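Sulfoquinovosidase (PDB 5AEG) hydrolyses sulfoquinovosyl diacylglycerides and simple sulfoquinovosides, releasing sulfoquinovose for sulfoglycolysis in Escherichia coli. Local coordinates at residues A[493-498]-A[589-594]; A[528-533]-A[611-616]; A[601-606]-A[627-632]. All blocks are in the same frame, centred on the assembly; numbering follows the deposited sequence.

Interaction 1: A[493-498]-A[589-594]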
ATOM      1  N   LEU A 493       4.740  -1.484  -4.220  1.00 19.46           N
ATOM      2  CA  LEU A 493       5.007  -0.390  -3.277  1.00 18.49           C
ATOM      3  C   LEU A 493       6.466  -0.015  -3.147  1.00 19.93           C
ATOM      4  O   LEU A 493       6.817   1.193  -3.116  1.00 18.39           O
ATOM      5  CB  LEU A 493       4.426  -0.665  -1.877  1.00 18.22           C
ATOM      6  CG  LEU A 493       2.941  -0.335  -1.814  1.00 19.42           C
ATOM      7  CD1 LEU A 493       2.329  -0.739  -0.503  1.00 19.01           C
ATOM      8  CD2 LEU A 493       2.698   1.185  -2.024  1.00 22.48           C
ATOM      9  N   ALA A 494       7.313  -1.013  -3.131  1.00 17.67           N
ATOM     10  CA  ALA A 494       8.737  -0.764  -3.128  1.00 20.47           C
ATOM     11  C   ALA A 494       9.240   0.155  -4.270  1.00 19.43           C
ATOM     12  O   ALA A 494      10.050   1.082  -4.034  1.00 23.00           O
ATOM     13  CB  ALA A 494       9.476  -2.093  -3.090  1.00 19.31           C
ATOM     14  N   MET A 495       8.702  -0.075  -5.470  1.00 19.26           N
ATOM     15  CA  MET A 495       8.971   0.684  -6.678  1.00 20.49           C
ATOM     16  C   MET A 495       8.205   2.013  -6.728  1.00 23.41           C
ATOM     17  O   MET A 495       8.471   2.833  -7.595  1.00 22.06           O
ATOM     18  CB  MET A 495       8.599  -0.139  -7.904  1.00 20.98           C
ATOM     19  CG  MET A 495       9.447  -1.388  -8.090  1.00 21.68           C
ATOM     20  SD  MET A 495      11.243  -1.084  -8.071  1.00 22.39           S
ATOM     21  CE  MET A 495      11.358  -0.298  -9.667  1.00 24.11           C
ATOM     22  N   THR A 496       7.315   2.253  -5.759  1.00 21.39           N
ATOM     23  CA  THR A 496       6.615   3.527  -5.614  1.00 19.18           C
ATOM     24  C   THR A 496       7.131   4.230  -4.357  1.00 21.44           C
ATOM     25  O   THR A 496       6.509   5.155  -3.793  1.00 20.07           O
ATOM     26  CB  THR A 496       5.059   3.294  -5.501  1.00 19.64           C
ATOM     27  OG1 THR A 496       4.628   2.408  -6.529  1.00 18.11           O
ATOM     28  CG2 THR A 496       4.337   4.607  -5.732  1.00 21.49           C
ATOM     29  N   GLY A 497       8.249   3.768  -3.833  1.00 18.95           N
ATOM     30  CA  GLY A 497       8.836   4.444  -2.716  1.00 19.71           C
ATOM     31  C   GLY A 497       8.448   4.202  -1.307  1.00 21.58           C
ATOM     32  O   GLY A 497       8.785   5.005  -0.449  1.00 20.32           O
ATOM     33  N   HIS A 498       7.737   3.118  -1.041  1.00 18.81           N
ATOM     34  CA  HIS A 498       7.413   2.716   0.339  1.00 18.52           C
ATOM     35  C   HIS A 498       7.997   1.274   0.536  1.00 17.23           C
ATOM     36  O   HIS A 498       7.658   0.290  -0.194  1.00 21.06           O
ATOM     37  CB  HIS A 498       5.920   2.759   0.650  1.00 20.73           C
ATOM     38  CG  HIS A 498       5.677   2.828   2.134  1.00 22.23           C
ATOM     39  ND1 HIS A 498       6.150   1.872   3.022  1.00 21.56           N
ATOM     40  CD2 HIS A 498       5.148   3.810   2.890  1.00 20.63           C
ATOM     41  CE1 HIS A 498       5.875   2.243   4.258  1.00 22.16           C
ATOM     42  NE2 HIS A 498       5.253   3.411   4.204  1.00 24.22           N
ATOM     43  N   PRO A 589      12.580  -6.175  -5.424  1.00 18.17           N
ATOM     44  CA  PRO A 589      12.487  -6.857  -6.683  1.00 18.67           C
ATOM     45  C   PRO A 589      13.902  -7.396  -7.025  1.00 18.58           C
ATOM     46  O   PRO A 589      14.857  -6.693  -6.710  1.00 21.09           O
ATOM     47  CB  PRO A 589      12.078  -5.735  -7.657  1.00 20.71           C
ATOM     48  CG  PRO A 589      11.433  -4.702  -6.784  1.00 20.57           C
ATOM     49  CD  PRO A 589      12.193  -4.754  -5.521  1.00 20.11           C
ATOM     50  N   LEU A 590      13.998  -8.594  -7.565  1.00 19.77           N
ATOM     51  CA  LEU A 590      15.353  -9.203  -7.830  1.00 21.78           C
ATOM     52  C   LEU A 590      16.207  -8.310  -8.804  1.00 23.85           C
ATOM     53  O   LEU A 590      17.450  -8.272  -8.688  1.00 28.00           O
ATOM     54  CB  LEU A 590      15.251 -10.550  -8.392  1.00 22.65           C
ATOM     55  CG  LEU A 590      15.258 -11.717  -7.374  1.00 23.25           C
ATOM     56  CD1 LEU A 590      14.059 -11.757  -6.410  1.00 21.39           C
ATOM     57  CD2 LEU A 590      15.399 -13.041  -8.061  1.00 22.07           C
ATOM     58  N   PHE A 591      15.538  -7.552  -9.665  1.00 22.93           N
ATOM     59  CA  PHE A 591      16.242  -6.737 -10.665  1.00 19.92           C
ATOM     60  C   PHE A 591      16.900  -5.535 -10.031  1.00 21.90           C
ATOM     61  O   PHE A 591      17.737  -4.960 -10.665  1.00 24.70           O
ATOM     62  CB  PHE A 591      15.371  -6.427 -11.877  1.00 20.39           C
ATOM     63  CG  PHE A 591      14.118  -5.655 -11.561  1.00 19.00           C
ATOM     64  CD1 PHE A 591      14.169  -4.325 -11.237  1.00 22.96           C
ATOM     65  CD2 PHE A 591      12.930  -6.284 -11.582  1.00 20.79           C
ATOM     66  CE1 PHE A 591      12.988  -3.608 -10.989  1.00 25.15           C
ATOM     67  CE2 PHE A 591      11.750  -5.603 -11.294  1.00 22.10           C
ATOM     68  CZ  PHE A 591      11.781  -4.269 -11.035  1.00 19.68           C
ATOM     69  N   LEU A 592      16.636  -5.194  -8.758  1.00 20.43           N
ATOM     70  CA  LEU A 592      17.408  -4.174  -8.102  1.00 20.74           C
ATOM     71  C   LEU A 592      18.905  -4.586  -7.985  1.00 23.93           C
ATOM     72  O   LEU A 592      19.798  -3.689  -7.971  1.00 23.44           O
ATOM     73  CB  LEU A 592      16.949  -3.818  -6.728  1.00 24.77           C
ATOM     74  CG  LEU A 592      15.573  -3.171  -6.526  1.00 28.43           C
ATOM     75  CD1 LEU A 592      15.420  -2.599  -5.143  1.00 27.02           C
ATOM     76  CD2 LEU A 592      15.252  -2.182  -7.598  1.00 27.93           C
ATOM     77  N   HIS A 593      19.142  -5.888  -7.862  1.00 24.43           N
ATOM     78  CA  HIS A 593      20.521  -6.403  -7.664  1.00 24.44           C
ATOM     79  C   HIS A 593      21.020  -7.266  -8.772  1.00 24.21           C
ATOM     80  O   HIS A 593      22.192  -7.600  -8.735  1.00 25.56           O
ATOM     81  CB  HIS A 593      20.668  -7.096  -6.313  1.00 25.10           C
ATOM     82  CG  HIS A 593      20.445  -6.204  -5.178  1.00 25.18           C
ATOM     83  ND1 HIS A 593      21.236  -5.081  -4.937  1.00 25.45           N
ATOM     84  CD2 HIS A 593      19.464  -6.194  -4.223  1.00 24.15           C
ATOM     85  CE1 HIS A 593      20.775  -4.451  -3.870  1.00 27.11           C
ATOM     86  NE2 HIS A 593      19.709  -5.117  -3.415  1.00 24.40           N
ATOM     87  N   TYR A 594      20.174  -7.709  -9.711  1.00 21.06           N
ATOM     88  CA  TYR A 594      20.497  -8.621 -10.824  1.00 21.23           C
ATOM     89  C   TYR A 594      19.959  -7.939 -12.087  1.00 21.21           C
ATOM     90  O   TYR A 594      19.226  -8.500 -12.832  1.00 22.41           O
ATOM     91  CB  TYR A 594      19.926 -10.082 -10.609  1.00 23.56           C
ATOM     92  CG  TYR A 594      20.511 -10.657  -9.350  1.00 22.73           C
ATOM     93  CD1 TYR A 594      21.757 -11.329  -9.380  1.00 23.35           C
ATOM     94  CD2 TYR A 594      19.922 -10.443  -8.111  1.00 21.33           C
ATOM     95  CE1 TYR A 594      22.388 -11.736  -8.189  1.00 25.72           C
ATOM     96  CE2 TYR A 594      20.510 -10.907  -6.911  1.00 21.91           C
ATOM     97  CZ  TYR A 594      21.718 -11.605  -6.956  1.00 24.74           C
ATOM     98  OH  TYR A 594      22.395 -11.982  -5.822  1.00 23.66           O
TER

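Interaction 2: A[528-533]-A[611-616]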
ATOM      1  N   SER A 528       5.722 -14.468   6.686  1.00 18.16           N
ATOM      2  CA  SER A 528       5.881 -13.299   7.476  1.00 17.46           C
ATOM      3  C   SER A 528       7.171 -13.200   8.319  1.00 18.73           C
ATOM      4  O   SER A 528       7.672 -12.090   8.574  1.00 18.88           O
ATOM      5  CB  SER A 528       4.618 -13.018   8.352  1.00 18.28           C
ATOM      6  OG  SER A 528       3.493 -12.746   7.513  1.00 18.45           O
ATOM      7  N   ALA A 529       7.730 -14.327   8.692  1.00 16.53           N
ATOM      8  CA  ALA A 529       9.019 -14.355   9.388  1.00 18.39           C
ATOM      9  C   ALA A 529      10.169 -13.841   8.512  1.00 19.70           C
ATOM     10  O   ALA A 529      11.224 -13.519   9.055  1.00 20.32           O
ATOM     11  CB  ALA A 529       9.328 -15.797   9.807  1.00 18.84           C
ATOM     12  N   PHE A 530       9.950 -13.765   7.194  1.00 20.09           N
ATOM     13  CA  PHE A 530      10.865 -13.123   6.223  1.00 19.93           C
ATOM     14  C   PHE A 530      10.417 -11.793   5.661  1.00 17.46           C
ATOM     15  O   PHE A 530      10.521 -11.536   4.458  1.00 17.37           O
ATOM     16  CB  PHE A 530      11.239 -14.173   5.163  1.00 19.64           C
ATOM     17  CG  PHE A 530      12.061 -15.292   5.769  1.00 18.61           C
ATOM     18  CD1 PHE A 530      13.449 -15.173   5.853  1.00 21.36           C
ATOM     19  CD2 PHE A 530      11.469 -16.401   6.293  1.00 20.48           C
ATOM     20  CE1 PHE A 530      14.245 -16.169   6.385  1.00 19.50           C
ATOM     21  CE2 PHE A 530      12.250 -17.400   6.879  1.00 21.57           C
ATOM     22  CZ  PHE A 530      13.654 -17.305   6.882  1.00 19.49           C
ATOM     23  N   THR A 531       9.811 -11.003   6.554  1.00 17.25           N
ATOM     24  CA  THR A 531       9.326  -9.651   6.260  1.00 17.49           C
ATOM     25  C   THR A 531       9.711  -8.802   7.464  1.00 19.69           C
ATOM     26  O   THR A 531      10.175  -9.343   8.481  1.00 18.24           O
ATOM     27  CB  THR A 531       7.795  -9.569   5.995  1.00 19.03           C
ATOM     28  OG1 THR A 531       7.109  -9.793   7.220  1.00 18.24           O
ATOM     29  CG2 THR A 531       7.374 -10.510   4.970  1.00 18.01           C
ATOM     30  N   PRO A 532       9.547  -7.455   7.392  1.00 19.37           N
ATOM     31  CA  PRO A 532       9.968  -6.729   8.552  1.00 20.17           C
ATOM     32  C   PRO A 532       9.033  -6.680   9.792  1.00 20.08           C
ATOM     33  O   PRO A 532       9.377  -6.022  10.822  1.00 21.37           O
ATOM     34  CB  PRO A 532      10.220  -5.292   8.033  1.00 21.74           C
ATOM     35  CG  PRO A 532       9.428  -5.175   6.834  1.00 24.46           C
ATOM     36  CD  PRO A 532       9.398  -6.589   6.202  1.00 22.34           C
ATOM     37  N   MET A 533       7.881  -7.336   9.746  1.00 19.31           N
ATOM     38  CA  MET A 533       6.973  -7.272  10.909  1.00 19.40           C
ATOM     39  C   MET A 533       6.098  -8.515  10.891  1.00 18.85           C
ATOM     40  O   MET A 533       5.577  -8.857   9.842  1.00 18.55           O
ATOM     41  CB  MET A 533       6.145  -5.974  10.864  1.00 19.01           C
ATOM     42  CG  MET A 533       5.170  -5.843  12.016  1.00 20.37           C
ATOM     43  SD  MET A 533       4.487  -4.204  12.022  1.00 21.50           S
ATOM     44  CE  MET A 533       3.160  -4.452  13.215  1.00 22.27           C
ATOM     45  N   ARG A 611      19.726  -7.322   0.770  1.00 21.54           N
ATOM     46  CA  ARG A 611      20.556  -7.766  -0.348  1.00 22.80           C
ATOM     47  C   ARG A 611      20.767  -9.279  -0.500  1.00 22.99           C
ATOM     48  O   ARG A 611      20.889  -9.772  -1.639  1.00 22.63           O
ATOM     49  CB  ARG A 611      21.932  -7.079  -0.211  1.00 22.12           C
ATOM     50  CG  ARG A 611      22.971  -7.376  -1.277  1.00 27.56           C
ATOM     51  CD  ARG A 611      22.631  -6.922  -2.649  1.00 32.98           C
ATOM     52  NE  ARG A 611      23.582  -7.425  -3.712  1.00 35.63           N
ATOM     53  CZ  ARG A 611      23.420  -8.569  -4.397  1.00 39.74           C
ATOM     54  NH1 ARG A 611      22.338  -9.431  -4.188  1.00 30.97           N
ATOM     55  NH2 ARG A 611      24.327  -8.873  -5.307  1.00 36.92           N
ATOM     56  N   ASP A 612      20.801 -10.020   0.618  1.00 22.46           N
ATOM     57  CA  ASP A 612      21.476 -11.336   0.640  1.00 21.99           C
ATOM     58  C   ASP A 612      20.550 -12.529   0.849  1.00 24.81           C
ATOM     59  O   ASP A 612      21.012 -13.672   0.864  1.00 22.93           O
ATOM     60  CB  ASP A 612      22.540 -11.289   1.754  1.00 22.52           C
ATOM     61  CG  ASP A 612      23.726 -10.354   1.436  1.00 25.35           C
ATOM     62  OD1 ASP A 612      23.938 -10.140   0.274  1.00 24.25           O
ATOM     63  OD2 ASP A 612      24.363  -9.819   2.352  1.00 27.43           O
ATOM     64  N   ILE A 613      19.233 -12.301   1.053  1.00 20.38           N
ATOM     65  CA  ILE A 613      18.319 -13.446   1.211  1.00 19.43           C
ATOM     66  C   ILE A 613      17.310 -13.417   0.095  1.00 20.20           C
ATOM     67  O   ILE A 613      16.733 -12.350  -0.205  1.00 21.02           O
ATOM     68  CB  ILE A 613      17.561 -13.351   2.556  1.00 21.82           C
ATOM     69  CG1 ILE A 613      18.546 -13.476   3.701  1.00 21.64           C
ATOM     70  CG2 ILE A 613      16.507 -14.471   2.629  1.00 20.93           C
ATOM     71  CD1 ILE A 613      17.987 -13.262   5.094  1.00 23.66           C
ATOM     72  N   LEU A 614      17.059 -14.561  -0.526  1.00 20.01           N
ATOM     73  CA  LEU A 614      16.069 -14.684  -1.543  1.00 20.57           C
ATOM     74  C   LEU A 614      14.930 -15.510  -0.961  1.00 22.31           C
ATOM     75  O   LEU A 614      15.164 -16.630  -0.437  1.00 19.44           O
ATOM     76  CB  LEU A 614      16.643 -15.315  -2.785  1.00 20.68           C
ATOM     77  CG  LEU A 614      15.728 -15.509  -4.036  1.00 19.68           C
ATOM     78  CD1 LEU A 614      16.563 -15.458  -5.306  1.00 20.74           C
ATOM     79  CD2 LEU A 614      14.883 -16.738  -4.033  1.00 18.64           C
ATOM     80  N   VAL A 615      13.685 -15.036  -1.143  1.00 20.10           N
ATOM     81  CA  VAL A 615      12.480 -15.732  -0.545  1.00 18.85           C
ATOM     82  C   VAL A 615      11.457 -16.018  -1.629  1.00 20.56           C
ATOM     83  O   VAL A 615      11.081 -15.102  -2.411  1.00 21.55           O
ATOM     84  CB  VAL A 615      11.808 -14.922   0.580  1.00 19.41           C
ATOM     85  CG1 VAL A 615      10.670 -15.695   1.297  1.00 19.68           C
ATOM     86  CG2 VAL A 615      12.813 -14.368   1.568  1.00 21.98           C
ATOM     87  N   ALA A 616      10.966 -17.247  -1.675  1.00 17.45           N
ATOM     88  CA  ALA A 616       9.891 -17.544  -2.589  1.00 18.34           C
ATOM     89  C   ALA A 616       8.826 -18.285  -1.802  1.00 18.06           C
ATOM     90  O   ALA A 616       8.840 -19.493  -1.706  1.00 20.48           O
ATOM     91  CB  ALA A 616      10.362 -18.348  -3.760  1.00 21.96           C
TER

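Interaction 3: A[601-606]-A[627-632]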
ATOM      1  N   TYR A 601      12.692  -9.655 -14.377  1.00 22.43           N
ATOM      2  CA  TYR A 601      11.765  -8.528 -14.595  1.00 24.13           C
ATOM      3  C   TYR A 601      10.356  -8.999 -14.623  1.00 22.77           C
ATOM      4  O   TYR A 601       9.427  -8.191 -14.521  1.00 24.50           O
ATOM      5  CB  TYR A 601      12.158  -7.713 -15.872  1.00 22.72           C
ATOM      6  CG  TYR A 601      13.481  -6.970 -15.708  1.00 22.75           C
ATOM      7  CD1 TYR A 601      14.715  -7.573 -16.014  1.00 21.94           C
ATOM      8  CD2 TYR A 601      13.515  -5.662 -15.286  1.00 22.11           C
ATOM      9  CE1 TYR A 601      15.903  -6.893 -15.836  1.00 23.83           C
ATOM     10  CE2 TYR A 601      14.695  -4.964 -15.117  1.00 24.45           C
ATOM     11  CZ  TYR A 601      15.912  -5.592 -15.401  1.00 23.10           C
ATOM     12  OH  TYR A 601      17.049  -4.840 -15.209  1.00 23.78           O
ATOM     13  N   THR A 602      10.130 -10.297 -14.819  1.00 21.97           N
ATOM     14  CA  THR A 602       8.797 -10.795 -14.964  1.00 24.58           C
ATOM     15  C   THR A 602       8.332 -11.608 -13.713  1.00 23.06           C
ATOM     16  O   THR A 602       7.278 -12.171 -13.751  1.00 24.30           O
ATOM     17  CB  THR A 602       8.665 -11.685 -16.223  1.00 27.98           C
ATOM     18  OG1 THR A 602       9.551 -12.761 -16.119  1.00 36.30           O
ATOM     19  CG2 THR A 602       8.961 -10.884 -17.522  1.00 37.92           C
ATOM     20  N   LEU A 603       9.171 -11.699 -12.695  1.00 19.65           N
ATOM     21  CA  LEU A 603       8.855 -12.411 -11.488  1.00 21.21           C
ATOM     22  C   LEU A 603       7.822 -11.547 -10.695  1.00 19.82           C
ATOM     23  O   LEU A 603       7.941 -10.292 -10.621  1.00 19.11           O
ATOM     24  CB  LEU A 603      10.083 -12.652 -10.627  1.00 21.76           C
ATOM     25  CG  LEU A 603      11.197 -13.544 -11.247  1.00 21.34           C
ATOM     26  CD1 LEU A 603      12.398 -13.536 -10.332  1.00 23.11           C
ATOM     27  CD2 LEU A 603      10.703 -14.933 -11.513  1.00 25.24           C
ATOM     28  N   LYS A 604       6.902 -12.244 -10.080  1.00 21.11           N
ATOM     29  CA  LYS A 604       5.811 -11.617  -9.227  1.00 23.47           C
ATOM     30  C   LYS A 604       5.786 -12.115  -7.787  1.00 20.91           C
ATOM     31  O   LYS A 604       5.301 -11.396  -6.895  1.00 18.44           O
ATOM     32  CB  LYS A 604       4.412 -11.986  -9.861  1.00 23.69           C
ATOM     33  CG  LYS A 604       4.299 -11.543 -11.265  1.00 33.71           C
ATOM     34  CD  LYS A 604       3.028 -12.073 -11.986  1.00 34.30           C
ATOM     35  CE  LYS A 604       1.853 -11.418 -11.357  1.00 29.80           C
ATOM     36  NZ  LYS A 604       0.723 -11.523 -12.329  1.00 28.92           N
ATOM     37  N   TYR A 605       6.210 -13.372  -7.561  1.00 20.60           N
ATOM     38  CA  TYR A 605       5.933 -14.116  -6.288  1.00 20.65           C
ATOM     39  C   TYR A 605       7.238 -14.494  -5.504  1.00 20.90           C
ATOM     40  O   TYR A 605       7.216 -15.350  -4.640  1.00 22.25           O
ATOM     41  CB  TYR A 605       5.019 -15.306  -6.581  1.00 20.56           C
ATOM     42  CG  TYR A 605       3.702 -14.868  -7.210  1.00 18.85           C
ATOM     43  CD1 TYR A 605       2.822 -14.005  -6.510  1.00 19.09           C
ATOM     44  CD2 TYR A 605       3.327 -15.287  -8.486  1.00 23.05           C
ATOM     45  CE1 TYR A 605       1.642 -13.562  -7.081  1.00 17.75           C
ATOM     46  CE2 TYR A 605       2.122 -14.877  -9.053  1.00 21.02           C
ATOM     47  CZ  TYR A 605       1.292 -14.010  -8.348  1.00 20.43           C
ATOM     48  OH  TYR A 605       0.115 -13.559  -8.954  1.00 20.51           O
ATOM     49  N   GLN A 606       8.332 -13.788  -5.795  1.00 17.83           N
ATOM     50  CA  GLN A 606       9.544 -13.862  -5.027  1.00 19.42           C
ATOM     51  C   GLN A 606      10.243 -12.551  -4.984  1.00 18.94           C
ATOM     52  O   GLN A 606       9.983 -11.639  -5.772  1.00 19.65           O
ATOM     53  CB  GLN A 606      10.450 -14.977  -5.627  1.00 20.01           C
ATOM     54  CG  GLN A 606      10.838 -14.797  -7.022  1.00 19.26           C
ATOM     55  CD  GLN A 606      11.845 -15.867  -7.479  1.00 19.31           C
ATOM     56  OE1 GLN A 606      11.449 -16.968  -7.923  1.00 19.95           O
ATOM     57  NE2 GLN A 606      13.112 -15.611  -7.244  1.00 21.23           N
ATOM     58  N   THR A 627       9.014 -24.530  -6.624  1.00 23.73           N
ATOM     59  CA  THR A 627       9.874 -24.189  -7.816  1.00 24.10           C
ATOM     60  C   THR A 627       9.935 -22.691  -7.873  1.00 25.04           C
ATOM     61  O   THR A 627       8.908 -22.003  -7.697  1.00 22.34           O
ATOM     62  CB  THR A 627       9.252 -24.843  -9.066  1.00 24.21           C
ATOM     63  OG1 THR A 627       9.265 -26.267  -8.922  1.00 26.01           O
ATOM     64  CG2 THR A 627      10.018 -24.476 -10.344  1.00 30.33           C
ATOM     65  N   LEU A 628      11.134 -22.152  -8.037  1.00 22.50           N
ATOM     66  CA  LEU A 628      11.402 -20.747  -8.022  1.00 20.69           C
ATOM     67  C   LEU A 628      12.626 -20.539  -8.897  1.00 21.66           C
ATOM     68  O   LEU A 628      13.201 -21.525  -9.421  1.00 23.04           O
ATOM     69  CB  LEU A 628      11.712 -20.276  -6.614  1.00 22.07           C
ATOM     70  CG  LEU A 628      12.892 -20.990  -5.986  1.00 20.32           C
ATOM     71  CD1 LEU A 628      13.817 -19.948  -5.402  1.00 20.88           C
ATOM     72  CD2 LEU A 628      12.437 -22.001  -4.932  1.00 22.65           C
ATOM     73  N   TYR A 629      13.022 -19.281  -9.000  1.00 21.53           N
ATOM     74  CA  TYR A 629      14.122 -18.866  -9.845  1.00 19.78           C
ATOM     75  C   TYR A 629      15.248 -18.316  -9.028  1.00 22.47           C
ATOM     76  O   TYR A 629      15.064 -17.392  -8.257  1.00 20.62           O
ATOM     77  CB  TYR A 629      13.628 -17.826 -10.927  1.00 22.60           C
ATOM     78  CG  TYR A 629      14.767 -17.397 -11.799  1.00 22.98           C
ATOM     79  CD1 TYR A 629      15.286 -18.281 -12.799  1.00 25.21           C
ATOM     80  CD2 TYR A 629      15.395 -16.188 -11.615  1.00 23.26           C
ATOM     81  CE1 TYR A 629      16.358 -17.871 -13.643  1.00 25.42           C
ATOM     82  CE2 TYR A 629      16.475 -15.794 -12.436  1.00 25.78           C
ATOM     83  CZ  TYR A 629      16.971 -16.681 -13.420  1.00 24.94           C
ATOM     84  OH  TYR A 629      18.068 -16.227 -14.198  1.00 25.72           O
ATOM     85  N   LEU A 630      16.487 -18.804  -9.261  1.00 21.59           N
ATOM     86  CA  LEU A 630      17.639 -18.155  -8.700  1.00 22.14           C
ATOM     87  C   LEU A 630      18.454 -17.429  -9.777  1.00 24.47           C
ATOM     88  O   LEU A 630      18.772 -18.046 -10.818  1.00 23.37           O
ATOM     89  CB  LEU A 630      18.551 -19.209  -8.026  1.00 22.13           C
ATOM     90  CG  LEU A 630      17.945 -20.008  -6.861  1.00 24.37           C
ATOM     91  CD1 LEU A 630      18.941 -21.113  -6.338  1.00 24.46           C
ATOM     92  CD2 LEU A 630      17.600 -19.107  -5.720  1.00 26.45           C
ATOM     93  N   PRO A 631      18.725 -16.131  -9.570  1.00 22.77           N
ATOM     94  CA  PRO A 631      19.607 -15.466 -10.504  1.00 22.97           C
ATOM     95  C   PRO A 631      21.083 -16.002 -10.231  1.00 25.30           C
ATOM     96  O   PRO A 631      21.328 -16.798  -9.261  1.00 23.31           O
ATOM     97  CB  PRO A 631      19.514 -14.013 -10.135  1.00 22.52           C
ATOM     98  CG  PRO A 631      19.329 -14.060  -8.607  1.00 23.82           C
ATOM     99  CD  PRO A 631      18.567 -15.342  -8.345  1.00 25.17           C
ATOM    100  N   GLU A 632      21.995 -15.653 -11.119  1.00 25.47           N
ATOM    101  CA  GLU A 632      23.356 -16.201 -11.030  1.00 25.00           C
ATOM    102  C   GLU A 632      24.114 -15.670  -9.836  1.00 23.28           C
ATOM    103  O   GLU A 632      24.409 -14.477  -9.720  1.00 27.07           O
ATOM    104  CB  GLU A 632      24.153 -15.923 -12.367  1.00 29.91           C
ATOM    105  CG  GLU A 632      25.388 -16.863 -12.518  1.00 33.55           C
ATOM    106  CD  GLU A 632      25.014 -18.355 -12.461  1.00 37.06           C
ATOM    107  OE1 GLU A 632      24.479 -18.960 -13.465  1.00 38.00           O
ATOM    108  OE2 GLU A 632      25.243 -18.969 -11.379  1.00 37.33           O
TER

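Interaction 1: A[493-498]-A[589-594]
The ring of Phe591 meets the methyl end of Met495 at its rim: Met495 CE lies in the ring plane, 3.9 Å from Phe591 CE1. One face of the ring carries Pro589 CB, 3.6 Å above the plane and offset toward the rim, while Tyr601 stacks on the opposite face. Tyr232 adds an edge-to-face neighbour. The sulfur itself sits obliquely to the ring, 5.3 Å from Met495 SD to the Phe591 centroid, a Met-aromatic contact made mainly through the terminal methyl. Met495 reaches this point by bending at both chi2 and chi3 (-53° and -73°), a hooked shape that sets SD 3.8 Å from Pro589 CG and turns CE on toward Phe591. On another side of the sulfur, Leu592 CD2 passes 4.2 Å from Met495 SD. With CG, SD and CE removed, an alanine here would probably leave a gap between the helix end and Pro589, Leu592 and the edge of Phe591. Met495 lies in the C-terminal turn of helix 486-495, within the Schellman motif that ends it, Gly497 being the C-prime residue; its partners belong to a loop of the C-terminal domain. No hydrogen bond crosses between the two segments, so this buried interdomain joint rests on the shape and polarisability of a flexible thioether fitted among apolar groups.

Interaction 2: A[528-533]-A[611-616]
Phe530 packs on Ile613 and Val615 where a loop of the TIM barrel meets the antiparallel beta sheet of the C-terminal domain. Ser528 to Thr531 form a type I beta turn that starts on the last residue of helix 518-528 and leads into barrel strand 534-536, whose next residue, His537, binds the substrate. The contact itself lies away from that site. Phe530 CB makes the closest approach, 3.9 Å from Val615 CG2 and 4.2 Å from Val615 CG1, so both methyls of the valine bear on the root of the side chain. With CG anti to the carbonyl carbon (chi1 -66°), the CB-CG bond runs across the line to Val615 CG2 instead of driving straight into the strand. Phe530 CG is then 4.4 Å from Val615 CG2, and further along Phe530 CD1 comes to 4.5 Å from Ile613 CG2. Val615 CG2 and Ile613 CG2 both approach the ring obliquely. At the tip, Phe530 CZ has drawn back to 5.9 Å from Ile613 CG2, and the grip of the strand fades.

Ile613 and Val615 share one side of strand 613-615, whereas Leu614 between them packs on strand 625-630 behind. Leu609 of the adjacent strand also touches Phe530, and Tyr607 OH is hydrogen-bonded to Phe530 O, adding a polar tie to an otherwise apolar contact. The turn that presents the phenylalanine is braced by its own threonine: Thr531 OG1 donates to Ser528 O at 2.7 Å, in the carbonyl plane and on a lone pair.

Interaction 3: A[601-606]-A[627-632]
Gln606 clasps the backbone of Tyr629 inside the C-terminal beta domain, where strand 625-630 pairs antiparallel with strand 647-652. Leu628 and Leu630 make backbone hydrogen bonds to that partner strand, whereas the N-H and C=O of the intervening Tyr629 face the other way and are taken by the glutamine amide. Tyr629 N donates to Gln606 OE1 at 3.0 Å, and Gln606 NE2 donates to Tyr629 O at 2.8 Å. Both bonds are nearly straight (164° and 163°), and each lands on a lone pair in the carbonyl plane of its acceptor. Two opposed bonds to one residue fix the rotation of the amide and let a side chain stand in for a neighbouring strand.

Gln606 reaches across with CG between its backbone N and carbonyl carbon (chi1 59°) and an extended chain beyond. This is the tight half of the contact, buried among Leu590, Leu614 and Leu628, and Gln606 OE1 lies only 3.6 Å from Leu628 CB. The other half is looser and partly exposed. Leu603 comes in at about a right angle to Tyr629, and its CD1 sits obliquely to the tyrosine ring. The ring leads away from residues 601-606, toward an earlier part of the same connection, where it meets His599 edge-to-face and its hydroxyl is hydrogen-bonded to Asp597 OD2. What Leu603 touches most closely is the base of the tyrosine: Leu603 CD2 lies 4.2 Å from Tyr629 CB.

In the fold
Interactions 1 and 2 are buried joints between the TIM barrel and the C-terminal domain, and both are apolar across their segments. Interaction 3 stays within the C-terminal domain, is only partly buried, and is the one that uses hydrogen bonds between its segments. Residues 589-594 and 601-606 belong to the same long connection between strands 587-588 and 607-609, so interactions 1 and 3 hold two parts of one loop. Leu590 packs on both Gln606 and Leu614, joining all three contacts, and Tyr594 OH is hydrogen-bonded to Arg611 NH1. Leu614 also meets Leu628 and Pro631, linking the strand of interaction 2 to that of interaction 3.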